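Local coordinates for prophage MuSo2, 43 kDa tail protein (Shewanella oneidensis, PDB 3CDD) that probably serves as a baseplate hub component of a Mu-like contractile phage tail, assembling as a trimer, at residues 65-73 / 290-298; 112-122 / 140-149. All coordinates share one frame; numbering follows the deposited sequence. Where two conformers were deposited one is given.

Interaction 1: residues 65-73 / 290-298; sequences VDIGGERVI and WRIPQTGKL
Arg291 reaches Glu70 with the end of its guanidinium group, and both terminal nitrogens converge on a single carboxylate oxygen. NH1 of Arg291 lies 2.6 Å from Glu70 OE1, nearly in line with the C-O bond, while NH2 of Arg291 meets the same OE1 at 2.8 Å from its anti side, somewhat out of the carboxylate plane. The oxygen sits close to the guanidinium plane, and the two flat groups are inclined to each other by 33°. Glu70 reaches this far because its side chain is extended, with CG anti to the backbone N (chi1 -176°). Its other oxygen, OE2, receives a hydrogen bond from a water that in turn accepts from Leu298 N, so each carboxylate oxygen has a partner tied to 290-298. Beneath this polar layer Leu298 does double duty: CD2 rests over one guanidinium face of Arg291 and touches Ile67 CG2 at 3.7 Å, while CD1 packs against Glu70 and Val72 CG2. Deeper still, Ile67 CD1 approaches Trp290 CE3 at 3.8 Å, and Val72 CG2 meets the edge of the indole at CZ3. Further bonds set the arginine: Arg291 NH1 donates to Gly296 O (3.0 Å) within its own loop, and NE forms a salt bridge with Glu5. The type I' turn from Ile67 to Glu70 presents both residues to the loop, and a classic beta bulge at Val72 and Ile73 opposite Val65 follows it. Trp290 NE1 is bonded to Ser326 O. The contact thus joins the hairpin of strands 62-67 and 70-84 to the loop between strands 281-288 and 304-309, with strands 7-11, 21-27 and 331-339 packing around Trp290.

Interaction 2: residues 112-122 / 140-149; sequences GQFNNQTLTQI and VGEPFQRIQI
With chi1 at -61°, Phe144 places its ring beside its own backbone N, where Gln117 O and Leu119 N lie at the ring edge and Leu119 CB packs 4.2 Å from CE1 of Phe144. Ile147 likewise turns CG1 anti to its carbonyl carbon (chi1 -62°), bringing Ile147 CG1 to 4.3 Å from Ile122 CD1. Phe114 projects from the same side of the two-stranded ladder, and Ile122 CG2 lies over one face of its ring, offset toward the rim. The backbones supply the frame: Phe114 and Ile147 form a hydrogen-bonded antiparallel pair, with Phe114 N to Ile147 O at 2.9 Å. Both chains turn a corner at Asn116 and Gln145, where Asn116 N donates to Gln145 O. Beyond the corner Phe144 N donates to Gln117 O at 2.7 Å, and a water links Gln117 N to Phe144 O. Thr118 and Gln121 close a capping box at the helix start; a second water bridges Leu119 N to the carbonyls of Val140 and Glu142, while Val140 CG1 approaches Thr120 OG1 at 3.3 Å. Leu162 of helix 155-164 meets Leu119, Ile122 and Ile147, and Arg166 makes a cation-pi contact with Phe144. The motif is a bent two-stranded antiparallel ladder leading into an N-capped helix, its apolar side packed on helices, in a region that belongs by sequence to the gp44-like second-domain family.

How the interactions relate
Both contacts are partly buried, yet they hold different elements and share none. Interaction 1 brings a hairpin of the GpP-like N-terminal region against a loop of the fourth-domain region, more than 200 residues further along the chain; interaction 2 is local, within the gp44-like second domain, which lies between them along the chain. The centres of interaction 1 and interaction 2 lie about 37 Å apart and the nearest atoms of the two about 22 Å, so they do not touch. Side chains carry interaction 1, with a salt bridge over an apolar layer and no direct backbone pairing. Interaction 2 buries more than twice the surface and relies on backbone pairing, its apolar side facing helices and its other side largely exposed.

Interaction 1: residues 65-73 / 290-298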
loop_
_atom_site.group_PDB
_atom_site.type_symbol
_atom_site.label_atom_id
_atom_site.label_comp_id
_atom_site.label_asym_id
_atom_site.label_seq_id
_atom_site.Cartn_x
_atom_site.Cartn_y
_atom_site.Cartn_z
ATOM N N VAL A 65 -30.006 7.384 5.566
ATOM C CA VAL A 65 -30.101 8.139 4.331
ATOM C C VAL A 65 -31.305 7.641 3.558
ATOM O O VAL A 65 -31.449 6.433 3.339
ATOM C CB VAL A 65 -28.833 8.088 3.472
ATOM C CG1 VAL A 65 -29.048 8.905 2.188
ATOM C CG2 VAL A 65 -27.582 8.609 4.290
ATOM N N ASP A 66 -32.165 8.596 3.180
ATOM C CA ASP A 66 -33.388 8.357 2.400
ATOM C C ASP A 66 -33.400 9.149 1.073
ATOM O O ASP A 66 -32.868 10.270 0.985
ATOM C CB ASP A 66 -34.620 8.756 3.221
ATOM C CG ASP A 66 -34.778 7.942 4.506
ATOM O OD1 ASP A 66 -34.416 6.754 4.545
ATOM O OD2 ASP A 66 -35.282 8.506 5.494
ATOM N N ILE A 67 -33.995 8.546 0.050
ATOM C CA ILE A 67 -34.281 9.227 -1.209
ATOM C C ILE A 67 -35.796 9.195 -1.393
ATOM O O ILE A 67 -36.387 8.122 -1.480
ATOM C CB ILE A 67 -33.578 8.577 -2.445
ATOM C CG1 ILE A 67 -33.997 9.312 -3.737
ATOM C CG2 ILE A 67 -33.882 7.065 -2.537
ATOM C CD1 ILE A 67 -33.145 8.998 -4.972
ATOM N N GLY A 68 -36.421 10.368 -1.421
ATOM C CA GLY A 68 -37.884 10.462 -1.551
ATOM C C GLY A 68 -38.631 9.778 -0.417
ATOM O O GLY A 68 -39.738 9.273 -0.604
ATOM N N GLY A 69 -38.031 9.771 0.766
ATOM C CA GLY A 69 -38.607 9.087 1.912
ATOM C C GLY A 69 -38.323 7.589 1.958
ATOM O O GLY A 69 -38.699 6.919 2.920
ATOM N N GLU A 70 -37.673 7.054 0.923
ATOM C CA GLU A 70 -37.339 5.622 0.882
ATOM C C GLU A 70 -35.934 5.387 1.411
ATOM O O GLU A 70 -34.998 6.080 1.024
ATOM C CB GLU A 70 -37.456 5.059 -0.535
ATOM C CG GLU A 70 -37.218 3.558 -0.624
ATOM C CD GLU A 70 -37.396 3.005 -2.033
ATOM O OE1 GLU A 70 -37.754 3.774 -2.954
ATOM O OE2 GLU A 70 -37.178 1.786 -2.218
ATOM N N ARG A 71 -35.798 4.385 2.277
ATOM C CA ARG A 71 -34.541 4.069 2.932
ATOM C C ARG A 71 -33.503 3.516 1.955
ATOM O O ARG A 71 -33.783 2.608 1.175
ATOM C CB ARG A 71 -34.773 3.093 4.093
ATOM C CG ARG A 71 -33.568 2.885 5.008
ATOM C CD ARG A 71 -33.119 4.189 5.730
ATOM N NE ARG A 71 -34.210 4.814 6.491
ATOM C CZ ARG A 71 -34.698 4.354 7.650
ATOM N NH1 ARG A 71 -34.192 3.258 8.207
ATOM N NH2 ARG A 71 -35.704 4.992 8.265
ATOM N N VAL A 72 -32.304 4.078 2.013
ATOM C CA VAL A 72 -31.189 3.613 1.190
ATOM C C VAL A 72 -30.185 2.870 2.077
ATOM O O VAL A 72 -29.676 1.812 1.703
ATOM C CB VAL A 72 -30.522 4.791 0.430
ATOM C CG1 VAL A 72 -29.331 4.301 -0.424
ATOM C CG2 VAL A 72 -31.535 5.496 -0.465
ATOM N N ILE A 73 -29.915 3.425 3.257
ATOM C CA ILE A 73 -28.906 2.877 4.174
ATOM C C ILE A 73 -29.208 3.307 5.608
ATOM O O ILE A 73 -29.605 4.461 5.871
ATOM C CB ILE A 73 -27.415 3.235 3.760
ATOM C CG1 ILE A 73 -26.392 2.390 4.544
ATOM C CG2 ILE A 73 -27.104 4.776 3.862
ATOM C CD1 ILE A 73 -24.971 2.529 4.026
ATOM N N TRP A 290 -30.860 6.796 -9.458
ATOM C CA TRP A 290 -30.736 5.702 -8.493
ATOM C C TRP A 290 -31.905 4.716 -8.641
ATOM O O TRP A 290 -31.875 3.593 -8.102
ATOM C CB TRP A 290 -30.806 6.316 -7.107
ATOM C CG TRP A 290 -29.615 7.111 -6.719
ATOM C CD1 TRP A 290 -28.600 7.579 -7.536
ATOM C CD2 TRP A 290 -29.284 7.522 -5.389
ATOM N NE1 TRP A 290 -27.656 8.276 -6.769
ATOM C CE2 TRP A 290 -28.059 8.247 -5.456
ATOM C CE3 TRP A 290 -29.886 7.318 -4.136
ATOM C CZ2 TRP A 290 -27.455 8.788 -4.318
ATOM C CZ3 TRP A 290 -29.289 7.859 -3.016
ATOM C CH2 TRP A 290 -28.080 8.573 -3.109
ATOM N N ARG A 291 -32.936 5.164 -9.358
ATOM C CA ARG A 291 -34.152 4.381 -9.594
ATOM C C ARG A 291 -34.227 3.834 -11.009
ATOM O O ARG A 291 -33.841 4.501 -11.986
ATOM C CB ARG A 291 -35.374 5.242 -9.359
ATOM C CG ARG A 291 -35.563 5.604 -7.929
ATOM C CD ARG A 291 -36.981 6.051 -7.655
ATOM N NE ARG A 291 -37.073 6.541 -6.287
ATOM C CZ ARG A 291 -37.416 5.797 -5.242
ATOM N NH1 ARG A 291 -37.731 4.513 -5.409
ATOM N NH2 ARG A 291 -37.463 6.349 -4.032
ATOM N N ILE A 292 -34.718 2.606 -11.113
ATOM C CA ILE A 292 -34.995 1.978 -12.390
ATOM C C ILE A 292 -36.241 2.654 -12.937
ATOM O O ILE A 292 -37.287 2.545 -12.325
ATOM C CB ILE A 292 -35.196 0.465 -12.163
ATOM C CG1 ILE A 292 -33.910 -0.147 -11.542
ATOM C CG2 ILE A 292 -35.527 -0.229 -13.450
ATOM C CD1 ILE A 292 -34.101 -1.460 -10.773
ATOM N N PRO A 293 -36.138 3.350 -14.091
ATOM C CA PRO A 293 -37.310 4.086 -14.633
ATOM C C PRO A 293 -38.534 3.216 -14.953
ATOM O O PRO A 293 -39.687 3.690 -14.829
ATOM C CB PRO A 293 -36.789 4.749 -15.909
ATOM C CG PRO A 293 -35.255 4.589 -15.870
ATOM C CD PRO A 293 -34.938 3.453 -14.944
ATOM N N GLN A 294 -38.303 1.969 -15.369
ATOM C CA GLN A 294 -39.421 1.069 -15.695
ATOM C C GLN A 294 -40.263 0.748 -14.463
ATOM O O GLN A 294 -41.488 0.901 -14.461
ATOM C CB GLN A 294 -38.934 -0.239 -16.337
ATOM C CG GLN A 294 -38.397 -0.086 -17.751
ATOM C CD GLN A 294 -36.940 0.351 -17.763
ATOM O OE1 GLN A 294 -36.338 0.566 -16.706
ATOM N NE2 GLN A 294 -36.372 0.495 -18.954
ATOM N N THR A 295 -39.565 0.335 -13.419
ATOM C CA THR A 295 -40.142 -0.189 -12.187
ATOM C C THR A 295 -40.329 0.897 -11.115
ATOM O O THR A 295 -41.209 0.790 -10.236
ATOM C CB THR A 295 -39.238 -1.340 -11.638
ATOM O OG1 THR A 295 -39.866 -1.990 -10.532
ATOM C CG2 THR A 295 -37.910 -0.819 -11.186
ATOM N N GLY A 296 -39.491 1.935 -11.180
ATOM C CA GLY A 296 -39.484 3.001 -10.165
ATOM C C GLY A 296 -38.880 2.532 -8.851
ATOM O O GLY A 296 -38.963 3.215 -7.837
ATOM N N LYS A 297 -38.238 1.363 -8.879
ATOM C CA LYS A 297 -37.610 0.813 -7.694
ATOM C C LYS A 297 -36.132 1.141 -7.720
ATOM O O LYS A 297 -35.523 1.251 -8.785
ATOM C CB LYS A 297 -37.843 -0.702 -7.585
ATOM C CG LYS A 297 -39.332 -1.117 -7.543
ATOM C CD LYS A 297 -39.900 -1.093 -6.125
ATOM C CE LYS A 297 -41.357 -1.553 -6.072
ATOM N NZ LYS A 297 -42.328 -0.427 -5.964
ATOM N N LEU A 298 -35.562 1.350 -6.534
ATOM C CA LEU A 298 -34.124 1.504 -6.388
ATOM C C LEU A 298 -33.411 0.294 -6.984
ATOM O O LEU A 298 -33.886 -0.829 -6.824
ATOM C CB LEU A 298 -33.766 1.635 -4.903
ATOM C CG LEU A 298 -34.177 2.940 -4.199
ATOM C CD1 LEU A 298 -33.800 2.939 -2.698
ATOM C CD2 LEU A 298 -33.651 4.212 -4.922
HETATM O O HOH W 1 -37.369 0.896 -4.500
#

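Interaction 2: residues 112-122 / 140-149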
loop_
_atom_site.group_PDB
_atom_site.type_symbol
_atom_site.label_atom_id
_atom_site.label_comp_id
_atom_site.label_asym_id
_atom_site.label_seq_id
_atom_site.Cartn_x
_atom_site.Cartn_y
_atom_site.Cartn_z
ATOM N N GLY A 112 -19.150 -19.742 25.376
ATOM C CA GLY A 112 -18.098 -19.875 24.357
ATOM C C GLY A 112 -18.277 -20.938 23.290
ATOM O O GLY A 112 -17.334 -21.224 22.545
ATOM N N GLN A 113 -19.475 -21.521 23.213
ATOM C CA GLN A 113 -19.766 -22.555 22.218
ATOM C C GLN A 113 -21.257 -22.758 21.983
ATOM O O GLN A 113 -22.072 -22.613 22.896
ATOM C CB GLN A 113 -19.086 -23.889 22.579
ATOM C CG GLN A 113 -19.803 -24.726 23.606
ATOM C CD GLN A 113 -19.052 -26.002 23.936
ATOM O OE1 GLN A 113 -19.559 -27.113 23.724
ATOM N NE2 GLN A 113 -17.833 -25.854 24.461
ATOM N N PHE A 114 -21.601 -23.096 20.745
ATOM C CA PHE A 114 -22.991 -23.375 20.369
ATOM C C PHE A 114 -23.167 -24.860 20.080
ATOM O O PHE A 114 -22.363 -25.457 19.362
ATOM C CB PHE A 114 -23.415 -22.529 19.154
ATOM C CG PHE A 114 -23.170 -21.054 19.333
ATOM C CD1 PHE A 114 -21.995 -20.471 18.872
ATOM C CD2 PHE A 114 -24.108 -20.249 19.987
ATOM C CE1 PHE A 114 -21.763 -19.106 19.056
ATOM C CE2 PHE A 114 -23.883 -18.889 20.174
ATOM C CZ PHE A 114 -22.710 -18.317 19.710
ATOM N N ASN A 115 -24.232 -25.437 20.637
ATOM C CA ASN A 115 -24.502 -26.870 20.549
ATOM C C ASN A 115 -25.749 -27.146 19.736
ATOM O O ASN A 115 -26.845 -26.725 20.112
ATOM C CB ASN A 115 -24.704 -27.473 21.952
ATOM C CG ASN A 115 -23.658 -27.021 22.942
ATOM O OD1 ASN A 115 -22.467 -27.292 22.774
ATOM N ND2 ASN A 115 -24.094 -26.330 23.990
ATOM N N ASN A 116 -25.581 -27.869 18.633
ATOM C CA ASN A 116 -26.707 -28.353 17.816
ATOM C C ASN A 116 -27.599 -27.218 17.310
ATOM O O ASN A 116 -28.825 -27.332 17.265
ATOM C CB ASN A 116 -27.506 -29.425 18.581
ATOM C CG ASN A 116 -26.651 -30.621 18.949
ATOM O OD1 ASN A 116 -26.027 -31.232 18.080
ATOM N ND2 ASN A 116 -26.619 -30.972 20.240
ATOM N N GLN A 117 -26.948 -26.122 16.928
ATOM C CA GLN A 117 -27.620 -24.918 16.477
ATOM C C GLN A 117 -27.440 -24.755 14.982
ATOM O O GLN A 117 -26.370 -25.045 14.436
ATOM C CB GLN A 117 -27.030 -23.690 17.183
ATOM C CG GLN A 117 -27.127 -23.712 18.710
ATOM C CD GLN A 117 -28.563 -23.701 19.193
ATOM O OE1 GLN A 117 -29.291 -22.735 18.968
ATOM N NE2 GLN A 117 -28.986 -24.780 19.847
ATOM N N THR A 118 -28.492 -24.287 14.319
ATOM C CA THR A 118 -28.366 -23.849 12.939
ATOM C C THR A 118 -27.630 -22.503 12.856
ATOM O O THR A 118 -27.427 -21.815 13.872
ATOM C CB THR A 118 -29.742 -23.718 12.242
ATOM O OG1 THR A 118 -30.519 -22.707 12.897
ATOM C CG2 THR A 118 -30.488 -25.052 12.269
ATOM N N LEU A 119 -27.223 -22.151 11.634
ATOM C CA LEU A 119 -26.661 -20.849 11.340
ATOM C C LEU A 119 -27.587 -19.734 11.808
ATOM O O LEU A 119 -27.125 -18.709 12.340
ATOM C CB LEU A 119 -26.401 -20.720 9.829
ATOM C CG LEU A 119 -25.894 -19.382 9.258
ATOM C CD1 LEU A 119 -24.552 -18.986 9.873
ATOM C CD2 LEU A 119 -25.820 -19.411 7.728
ATOM N N THR A 120 -28.886 -19.919 11.598
ATOM C CA THR A 120 -29.871 -18.902 11.950
ATOM C C THR A 120 -29.986 -18.729 13.467
ATOM O O THR A 120 -30.047 -17.601 13.959
ATOM C CB THR A 120 -31.271 -19.162 11.296
ATOM O OG1 THR A 120 -31.140 -19.147 9.871
ATOM C CG2 THR A 120 -32.306 -18.080 11.710
ATOM N N GLN A 121 -30.007 -19.832 14.209
ATOM C CA GLN A 121 -30.020 -19.719 15.661
ATOM C C GLN A 121 -28.754 -19.033 16.185
ATOM O O GLN A 121 -28.823 -18.169 17.069
ATOM C CB GLN A 121 -30.221 -21.080 16.335
ATOM C CG GLN A 121 -31.612 -21.661 16.149
ATOM C CD GLN A 121 -31.644 -23.141 16.436
ATOM O OE1 GLN A 121 -30.778 -23.891 15.978
ATOM N NE2 GLN A 121 -32.639 -23.574 17.207
ATOM N N ILE A 122 -27.601 -19.396 15.639
ATOM C CA ILE A 122 -26.363 -18.755 16.081
ATOM C C ILE A 122 -26.406 -17.239 15.772
ATOM O O ILE A 122 -26.123 -16.414 16.638
ATOM C CB ILE A 122 -25.092 -19.474 15.533
ATOM C CG1 ILE A 122 -24.936 -20.833 16.229
ATOM C CG2 ILE A 122 -23.843 -18.603 15.728
ATOM C CD1 ILE A 122 -24.122 -21.846 15.463
ATOM N N VAL A 140 -30.945 -22.753 5.353
ATOM C CA VAL A 140 -29.641 -22.727 6.045
ATOM C C VAL A 140 -29.127 -24.144 6.344
ATOM O O VAL A 140 -28.010 -24.326 6.859
ATOM C CB VAL A 140 -29.645 -21.822 7.327
ATOM C CG1 VAL A 140 -30.179 -20.428 7.000
ATOM C CG2 VAL A 140 -30.439 -22.454 8.478
ATOM N N GLY A 141 -29.954 -25.138 6.019
ATOM C CA GLY A 141 -29.580 -26.546 6.154
ATOM C C GLY A 141 -29.392 -26.982 7.594
ATOM O O GLY A 141 -29.985 -26.406 8.522
ATOM N N GLU A 142 -28.550 -28.001 7.772
ATOM C CA GLU A 142 -28.468 -28.746 9.026
ATOM C C GLU A 142 -27.906 -27.902 10.160
ATOM O O GLU A 142 -27.169 -26.950 9.907
ATOM C CB GLU A 142 -27.610 -30.015 8.854
ATOM C CG GLU A 142 -28.297 -31.156 8.120
ATOM C CD GLU A 142 -29.570 -31.623 8.803
ATOM O OE1 GLU A 142 -29.487 -32.351 9.826
ATOM O OE2 GLU A 142 -30.660 -31.264 8.302
ATOM N N PRO A 143 -28.261 -28.246 11.418
ATOM C CA PRO A 143 -27.574 -27.675 12.580
ATOM C C PRO A 143 -26.074 -28.009 12.576
ATOM O O PRO A 143 -25.660 -28.952 11.894
ATOM C CB PRO A 143 -28.273 -28.361 13.775
ATOM C CG PRO A 143 -28.960 -29.576 13.188
ATOM C CD PRO A 143 -29.364 -29.139 11.813
ATOM N N PHE A 144 -25.269 -27.229 13.299
ATOM C CA PHE A 144 -23.884 -27.609 13.582
ATOM C C PHE A 144 -23.843 -28.302 14.951
ATOM O O PHE A 144 -24.364 -27.765 15.949
ATOM C CB PHE A 144 -22.969 -26.388 13.618
ATOM C CG PHE A 144 -22.903 -25.601 12.301
ATOM C CD1 PHE A 144 -23.883 -24.668 11.974
ATOM C CD2 PHE A 144 -21.842 -25.792 11.411
ATOM C CE1 PHE A 144 -23.818 -23.948 10.771
ATOM C CE2 PHE A 144 -21.768 -25.083 10.212
ATOM C CZ PHE A 144 -22.752 -24.145 9.896
ATOM N N GLN A 145 -23.211 -29.468 15.024
ATOM C CA GLN A 145 -23.173 -30.178 16.304
ATOM C C GLN A 145 -22.487 -29.362 17.402
ATOM O O GLN A 145 -23.065 -29.155 18.465
ATOM C CB GLN A 145 -22.539 -31.561 16.193
ATOM C CG GLN A 145 -22.961 -32.453 17.360
ATOM C CD GLN A 145 -21.809 -33.189 17.983
ATOM O OE1 GLN A 145 -20.989 -33.780 17.279
ATOM N NE2 GLN A 145 -21.743 -33.176 19.322
ATOM N N ARG A 146 -21.270 -28.893 17.137
ATOM C CA ARG A 146 -20.523 -28.093 18.100
ATOM C C ARG A 146 -19.587 -27.102 17.425
ATOM O O ARG A 146 -18.720 -27.486 16.634
ATOM C CB ARG A 146 -19.740 -28.968 19.083
ATOM C CG ARG A 146 -19.102 -28.171 20.212
ATOM C CD ARG A 146 -18.399 -29.067 21.210
ATOM N NE ARG A 146 -17.093 -29.514 20.736
ATOM C CZ ARG A 146 -16.098 -29.910 21.531
ATOM N NH1 ARG A 146 -16.234 -29.906 22.862
ATOM N NH2 ARG A 146 -14.949 -30.312 20.994
ATOM N N ILE A 147 -19.787 -25.830 17.771
ATOM C CA ILE A 147 -19.038 -24.687 17.239
ATOM C C ILE A 147 -18.411 -23.933 18.404
ATOM O O ILE A 147 -19.109 -23.493 19.309
ATOM C CB ILE A 147 -19.971 -23.706 16.455
ATOM C CG1 ILE A 147 -20.621 -24.393 15.247
ATOM C CG2 ILE A 147 -19.250 -22.377 16.072
ATOM C CD1 ILE A 147 -19.654 -24.861 14.180
ATOM N N GLN A 148 -17.095 -23.797 18.383
ATOM C CA GLN A 148 -16.418 -22.996 19.384
ATOM C C GLN A 148 -15.966 -21.632 18.860
ATOM O O GLN A 148 -15.352 -21.530 17.793
ATOM C CB GLN A 148 -15.241 -23.759 19.964
ATOM C CG GLN A 148 -15.553 -24.340 21.315
ATOM C CD GLN A 148 -14.699 -25.540 21.641
ATOM O OE1 GLN A 148 -14.501 -26.427 20.805
ATOM N NE2 GLN A 148 -14.197 -25.586 22.863
ATOM N N ILE A 149 -16.286 -20.588 19.621
ATOM C CA ILE A 149 -15.820 -19.246 19.306
ATOM C C ILE A 149 -14.301 -19.203 19.394
ATOM O O ILE A 149 -13.736 -19.484 20.444
ATOM C CB ILE A 149 -16.386 -18.184 20.283
ATOM C CG1 ILE A 149 -17.883 -18.395 20.562
ATOM C CG2 ILE A 149 -16.043 -16.764 19.794
ATOM C CD1 ILE A 149 -18.741 -18.511 19.333
HETATM O O HOH W 2 -14.357 -21.318 22.926
HETATM O O HOH W 3 -23.983 -25.324 17.094
HETATM O O HOH W 4 -26.989 -24.449 9.674
#